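PDB 6IMV: endo-beta-1,2-glucanase from Talaromyces funiculosus, which hydrolyses internal linkages of beta-1,2-glucan chains as an endo-acting glycoside hydrolase. Local coordinates for residues Thr205-Phe210 against Gly262-Ala267; Ser243-Pro248 against Glu252-Trp257. All coordinates share one frame; numbering follows the deposited sequence.

Interaction 1. Residues Thr205-Phe210 against Gly262-Ala267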
loop_
_atom_site.group_PDB
_atom_site.type_symbol
_atom_site.label_atom_id
_atom_site.label_comp_id
_atom_site.label_asym_id
_atom_site.label_seq_id
_atom_site.Cartn_x
_atom_site.Cartn_y
_atom_site.Cartn_z
ATOM N N THR A 205 8.019 9.571 20.774
ATOM C CA THR A 205 6.718 9.219 21.353
ATOM C C THR A 205 6.329 7.751 21.080
ATOM O O THR A 205 5.409 7.250 21.728
ATOM C CB THR A 205 5.622 10.171 20.846
ATOM O OG1 THR A 205 5.549 10.041 19.424
ATOM C CG2 THR A 205 5.881 11.613 21.229
ATOM N N ALA A 206 7.012 7.067 20.147
ATOM C CA ALA A 206 6.555 5.766 19.601
ATOM C C ALA A 206 6.392 4.703 20.699
ATOM O O ALA A 206 5.352 4.066 20.786
ATOM C CB ALA A 206 7.502 5.283 18.534
ATOM N N ALA A 207 7.437 4.490 21.510
ATOM C CA ALA A 207 7.417 3.462 22.549
ATOM C C ALA A 207 6.334 3.787 23.600
ATOM O O ALA A 207 5.560 2.911 24.011
ATOM C CB ALA A 207 8.794 3.332 23.165
ATOM N N HIS A 208 6.279 5.050 24.043
ATOM C CA HIS A 208 5.329 5.476 25.087
ATOM C C HIS A 208 3.888 5.228 24.618
ATOM O O HIS A 208 3.047 4.818 25.402
ATOM C CB HIS A 208 5.568 6.943 25.482
ATOM C CG HIS A 208 4.780 7.373 26.678
ATOM N ND1 HIS A 208 4.999 6.841 27.937
ATOM C CD2 HIS A 208 3.766 8.254 26.809
ATOM C CE1 HIS A 208 4.148 7.380 28.792
ATOM N NE2 HIS A 208 3.390 8.257 28.124
ATOM N N ILE A 209 3.621 5.453 23.329
ATOM C CA ILE A 209 2.273 5.331 22.807
ATOM C C ILE A 209 1.964 3.868 22.438
ATOM O O ILE A 209 0.856 3.421 22.682
ATOM C CB ILE A 209 2.044 6.328 21.645
ATOM C CG1 ILE A 209 2.062 7.772 22.161
ATOM C CG2 ILE A 209 0.763 6.031 20.879
ATOM C CD1 ILE A 209 1.994 8.841 21.091
ATOM N N PHE A 210 2.914 3.122 21.859
ATOM C CA PHE A 210 2.557 1.822 21.222
ATOM C C PHE A 210 3.195 0.593 21.882
ATOM O O PHE A 210 2.745 -0.522 21.611
ATOM C CB PHE A 210 2.924 1.818 19.736
ATOM C CG PHE A 210 2.071 2.717 18.884
ATOM C CD1 PHE A 210 0.833 2.292 18.427
ATOM C CD2 PHE A 210 2.519 3.976 18.513
ATOM C CE1 PHE A 210 0.053 3.117 17.631
ATOM C CE2 PHE A 210 1.744 4.797 17.709
ATOM C CZ PHE A 210 0.513 4.366 17.269
ATOM N N GLY A 262 12.988 3.816 18.793
ATOM C CA GLY A 262 12.056 3.952 19.894
ATOM C C GLY A 262 12.724 4.089 21.259
ATOM O O GLY A 262 12.044 4.431 22.215
ATOM N N GLY A 263 14.033 3.798 21.339
ATOM C CA GLY A 263 14.784 3.782 22.590
ATOM C C GLY A 263 14.519 2.527 23.416
ATOM O O GLY A 263 14.559 2.562 24.640
ATOM N N LEU A 264 14.233 1.406 22.750
ATOM C CA LEU A 264 14.014 0.138 23.460
ATOM C C LEU A 264 15.373 -0.445 23.877
ATOM O O LEU A 264 16.362 -0.250 23.188
ATOM C CB LEU A 264 13.270 -0.839 22.545
ATOM C CG LEU A 264 11.746 -0.855 22.649
ATOM C CD1 LEU A 264 11.157 0.515 22.362
ATOM C CD2 LEU A 264 11.156 -1.887 21.697
ATOM N N SER A 265 15.390 -1.205 24.977
ATOM C CA SER A 265 16.568 -1.981 25.401
ATOM C C SER A 265 16.768 -3.170 24.452
ATOM O O SER A 265 15.842 -3.550 23.721
ATOM C CB SER A 265 16.436 -2.459 26.822
ATOM O OG SER A 265 15.394 -3.411 26.933
ATOM N N ASP A 266 17.971 -3.755 24.495
ATOM C CA ASP A 266 18.299 -4.951 23.741
ATOM C C ASP A 266 17.310 -6.074 24.068
ATOM O O ASP A 266 16.877 -6.790 23.160
ATOM C CB ASP A 266 19.740 -5.381 24.008
ATOM C CG ASP A 266 20.725 -4.435 23.356
ATOM O OD1 ASP A 266 20.293 -3.667 22.477
ATOM O OD2 ASP A 266 21.909 -4.467 23.738
ATOM N N ALA A 267 16.939 -6.196 25.347
ATOM C CA ALA A 267 16.017 -7.228 25.809
ATOM C C ALA A 267 14.632 -7.045 25.168
ATOM O O ALA A 267 13.978 -8.019 24.819
ATOM C CB ALA A 267 15.935 -7.210 27.315
HETATM O O HOH W 1 9.814 6.082 21.654
#
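Ala-207 meets Gly-262 and Leu-264 where the last turns of helix 186-210 pass the turn joining helices 252-261 and 266-276, a surface helix-to-turn contact in what is, by family, an (alpha/alpha)6 barrel. The evidence for a small contact is direct: 102 Å² is buried in all, and the closest CA atoms, those of Ala-207 and Gly-262, stand 5.4 Å apart.

The apolar part rests on one methyl. Ala-207 CB points at the turn and lies 3.8 Å from Leu-264 CD1, and it also touches the carbonyl oxygen of Gly-262. Leu-264 reaches it through an unusual bend: chi1 of -93° leaves the normal staggered positions, and CD1 is swung back beside Gly-262. A CB on that glycine would come within 3.3 Å of Leu-264 CD1, so the fit relies on its absence. The same leucine also packs on Ile-269 and Leu-272 of the following helix, while Leu-258 covers Ala-206 and Ala-207.

Backbone geometry shapes both partners. Gly-263, with phi of 77°, is the first residue after helix 252-261 to leave helical angles, and Ser-265, at the N-cap of helix 266-276, caps a backbone N of its first turn with OG, which is also hydrogen-bonded to Asp-268 OD2.

The polar part is one water. Helix 186-210 is kinked here, with Ala-207 N lacking its bond to the preceding turn; the water accepts from Ala-207 N at 2.9 Å and donates to Gly-262 O at 2.8 Å.

Interaction 2. Residues Ser243-Pro248 against Glu252-Trp257. With GLC (alpha-D-glucopyranose), chain D.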
loop_
_atom_site.group_PDB
_atom_site.type_symbol
_atom_site.label_atom_id
_atom_site.label_comp_id
_atom_site.label_asym_id
_atom_site.label_seq_id
_atom_site.Cartn_x
_atom_site.Cartn_y
_atom_site.Cartn_z
ATOM N N SER A 243 -5.188 -7.037 20.667
ATOM C CA SER A 243 -4.705 -7.055 19.275
ATOM C C SER A 243 -3.343 -6.360 19.189
ATOM O O SER A 243 -3.234 -5.154 19.440
ATOM C CB SER A 243 -5.677 -6.379 18.339
ATOM O OG SER A 243 -6.794 -7.211 18.083
ATOM N N TYR A 244 -2.322 -7.109 18.778
ATOM C CA TYR A 244 -0.959 -6.594 18.700
ATOM C C TYR A 244 -0.425 -6.728 17.272
ATOM O O TYR A 244 -0.857 -7.583 16.514
ATOM C CB TYR A 244 -0.050 -7.327 19.690
ATOM C CG TYR A 244 -0.580 -7.357 21.099
ATOM C CD1 TYR A 244 -0.632 -6.198 21.858
ATOM C CD2 TYR A 244 -1.044 -8.535 21.670
ATOM C CE1 TYR A 244 -1.129 -6.206 23.152
ATOM C CE2 TYR A 244 -1.540 -8.559 22.965
ATOM C CZ TYR A 244 -1.591 -7.389 23.703
ATOM O OH TYR A 244 -2.077 -7.395 24.978
ATOM N N LEU A 245 0.516 -5.842 16.932
ATOM C CA LEU A 245 1.304 -5.956 15.718
ATOM C C LEU A 245 2.353 -7.047 15.942
ATOM O O LEU A 245 3.442 -6.755 16.411
ATOM C CB LEU A 245 1.955 -4.602 15.419
ATOM C CG LEU A 245 0.982 -3.459 15.156
ATOM C CD1 LEU A 245 1.716 -2.221 14.683
ATOM C CD2 LEU A 245 -0.067 -3.869 14.133
ATOM N N ASN A 246 1.990 -8.298 15.628
ATOM C CA ASN A 246 2.819 -9.450 15.989
ATOM C C ASN A 246 2.999 -10.413 14.807
ATOM O O ASN A 246 3.367 -11.587 15.012
ATOM C CB ASN A 246 2.227 -10.188 17.188
ATOM C CG ASN A 246 0.905 -10.857 16.882
ATOM O OD1 ASN A 246 0.268 -10.554 15.875
ATOM N ND2 ASN A 246 0.504 -11.794 17.728
ATOM N N ASP A 247 2.796 -9.928 13.576
ATOM C CA ASP A 247 2.820 -10.816 12.416
ATOM C C ASP A 247 3.731 -10.259 11.320
ATOM O O ASP A 247 4.207 -9.133 11.405
ATOM C CB ASP A 247 1.387 -11.091 11.964
ATOM C CG ASP A 247 0.659 -9.871 11.431
ATOM O OD1 ASP A 247 1.298 -9.054 10.737
ATOM O OD2 ASP A 247 -0.544 -9.764 11.698
ATOM N N PRO A 248 4.019 -11.037 10.252
ATOM C CA PRO A 248 4.922 -10.585 9.193
ATOM C C PRO A 248 4.310 -9.678 8.105
ATOM O O PRO A 248 4.965 -9.417 7.075
ATOM C CB PRO A 248 5.423 -11.876 8.532
ATOM C CG PRO A 248 4.585 -13.009 9.112
ATOM C CD PRO A 248 3.547 -12.409 10.037
ATOM N N GLU A 252 4.725 -4.973 10.390
ATOM C CA GLU A 252 6.142 -5.205 10.666
ATOM C C GLU A 252 6.961 -3.923 10.462
ATOM O O GLU A 252 8.009 -3.743 11.103
ATOM C CB GLU A 252 6.685 -6.350 9.817
ATOM C CG GLU A 252 8.040 -6.839 10.290
ATOM C CD GLU A 252 8.417 -8.165 9.666
ATOM O OE1 GLU A 252 9.053 -8.144 8.589
ATOM O OE2 GLU A 252 8.026 -9.209 10.229
ATOM N N LEU A 253 6.491 -3.033 9.590
ATOM C CA LEU A 253 7.165 -1.745 9.365
ATOM C C LEU A 253 7.253 -0.969 10.684
ATOM O O LEU A 253 8.293 -0.371 10.990
ATOM C CB LEU A 253 6.420 -0.946 8.291
ATOM C CG LEU A 253 6.535 -1.486 6.866
ATOM C CD1 LEU A 253 5.826 -0.560 5.891
ATOM C CD2 LEU A 253 7.992 -1.675 6.465
ATOM N N PHE A 254 6.177 -1.013 11.478
ATOM C CA PHE A 254 6.152 -0.287 12.728
ATOM C C PHE A 254 7.103 -0.928 13.743
ATOM O O PHE A 254 7.757 -0.206 14.504
ATOM C CB PHE A 254 4.744 -0.179 13.315
ATOM C CG PHE A 254 4.708 0.860 14.401
ATOM C CD1 PHE A 254 4.706 2.203 14.080
ATOM C CD2 PHE A 254 4.811 0.499 15.734
ATOM C CE1 PHE A 254 4.736 3.171 15.072
ATOM C CE2 PHE A 254 4.833 1.471 16.722
ATOM C CZ PHE A 254 4.798 2.797 16.389
ATOM N N THR A 255 7.179 -2.263 13.755
ATOM C CA THR A 255 8.143 -2.976 14.594
ATOM C C THR A 255 9.549 -2.388 14.404
ATOM O O THR A 255 10.233 -2.098 15.387
ATOM C CB THR A 255 8.175 -4.479 14.300
ATOM O OG1 THR A 255 6.851 -4.993 14.428
ATOM C CG2 THR A 255 9.092 -5.240 15.231
ATOM N N TRP A 256 9.965 -2.225 13.144
ATOM C CA TRP A 256 11.288 -1.697 12.812
ATOM C C TRP A 256 11.457 -0.272 13.345
ATOM O O TRP A 256 12.572 0.109 13.754
ATOM C CB TRP A 256 11.545 -1.729 11.306
ATOM C CG TRP A 256 11.770 -3.099 10.741
ATOM C CD1 TRP A 256 11.002 -3.731 9.808
ATOM C CD2 TRP A 256 12.862 -3.991 11.039
ATOM N NE1 TRP A 256 11.537 -4.954 9.509
ATOM C CE2 TRP A 256 12.681 -5.139 10.239
ATOM C CE3 TRP A 256 13.978 -3.927 11.883
ATOM C CZ2 TRP A 256 13.561 -6.217 10.276
ATOM C CZ3 TRP A 256 14.853 -4.995 11.922
ATOM C CH2 TRP A 256 14.644 -6.120 11.124
ATOM N N TRP A 257 10.381 0.521 13.280
ATOM C CA TRP A 257 10.412 1.885 13.771
ATOM C C TRP A 257 10.774 1.901 15.263
ATOM O O TRP A 257 11.671 2.658 15.679
ATOM C CB TRP A 257 9.093 2.614 13.499
ATOM C CG TRP A 257 9.271 4.098 13.537
ATOM C CD1 TRP A 257 8.895 4.960 14.524
ATOM C CD2 TRP A 257 9.959 4.890 12.553
ATOM N NE1 TRP A 257 9.265 6.239 14.204
ATOM C CE2 TRP A 257 9.919 6.227 12.998
ATOM C CE3 TRP A 257 10.575 4.597 11.332
ATOM C CZ2 TRP A 257 10.479 7.269 12.256
ATOM C CZ3 TRP A 257 11.132 5.624 10.601
ATOM C CH2 TRP A 257 11.085 6.942 11.063
HETATM C C1 GLC D . -5.598 -6.107 10.280
HETATM C C2 GLC D . -5.017 -5.016 9.408
HETATM C C3 GLC D . -4.579 -5.574 8.066
HETATM C C4 GLC D . -3.553 -6.671 8.285
HETATM C C5 GLC D . -4.161 -7.747 9.186
HETATM C C6 GLC D . -3.127 -8.805 9.564
HETATM O O1 GLC D . -6.825 -6.518 9.640
HETATM O O2 GLC D . -6.046 -4.039 9.188
HETATM O O3 GLC D . -4.009 -4.562 7.238
HETATM O O4 GLC D . -3.124 -7.193 7.021
HETATM O O5 GLC D . -4.661 -7.168 10.398
HETATM O O6 GLC D . -2.047 -8.222 10.298
HETATM O O HOH W 2 5.918 -5.616 16.871
HETATM O O HOH W 3 5.333 -6.974 13.474
#
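Leu-245 sets CD1 3.9 Å from Phe-254 CB, the two side chains crossing at about a right angle. Two waters link the loop's carbonyl oxygens to the Thr-255 side chain: both lie 2.7 Å from Thr-255 OG1, and they donate to Leu-245 O and Asp-247 O respectively, the latter at 3.2 Å.

Glu-252 can be followed outward. Its CB passes 4.1 Å from Asp-247 O; CG stands anti to the backbone N (chi1 -167°) and the chain runs on extended, bringing OE2 to 3.5 Å from Pro-248 CA. OE2 forms a salt bridge with Lys-276, and OE1 takes Lys-308 and the hydroxyl of Tyr-314, so both carboxylate oxygens are held.

The motif is a loop folded back on the helix it leads into, with Leu-245 at the centre of an inverse gamma turn. Asp-247 starts away from the helix at CB, and its carboxylate reaches the sugar. Its chi1 of 66° places CG between backbone N and carbonyl carbon; OD1 accepts from Tyr-249 N, and OD2 accepts from glucose O6 at 2.6 Å. With an alanine in place of Asp-247, that glucose hydroxyl would probably lose its carboxylate mate and Tyr-249 N its acceptor. Glu-250 OE2 and His-304 NE2 also bind this glucose.

In the fold
Interaction 2 is nested along the chain inside the loop that interaction 1 closes: 205-210 ends helix 186-210, then come 243-248, helix 252-261 with 252-257 on its first turns, and 262-267 leading into helix 266-276. The centres lie 13 Å apart, on the same side of the chain's centre. Helix 252-261 connects them physically, since Phe-254 meets Phe-210 edge-to-face, with Phe-210 CD2 3.3 Å from Phe-254 CZ, and Ala-206 packs on Trp-257. Interaction 1, about 25 Å from the chain's centre, is peripheral; interaction 2, at about 15 Å, is buried and carries the sugar contact. One helix thus spans from sugar-side loop to outer turn.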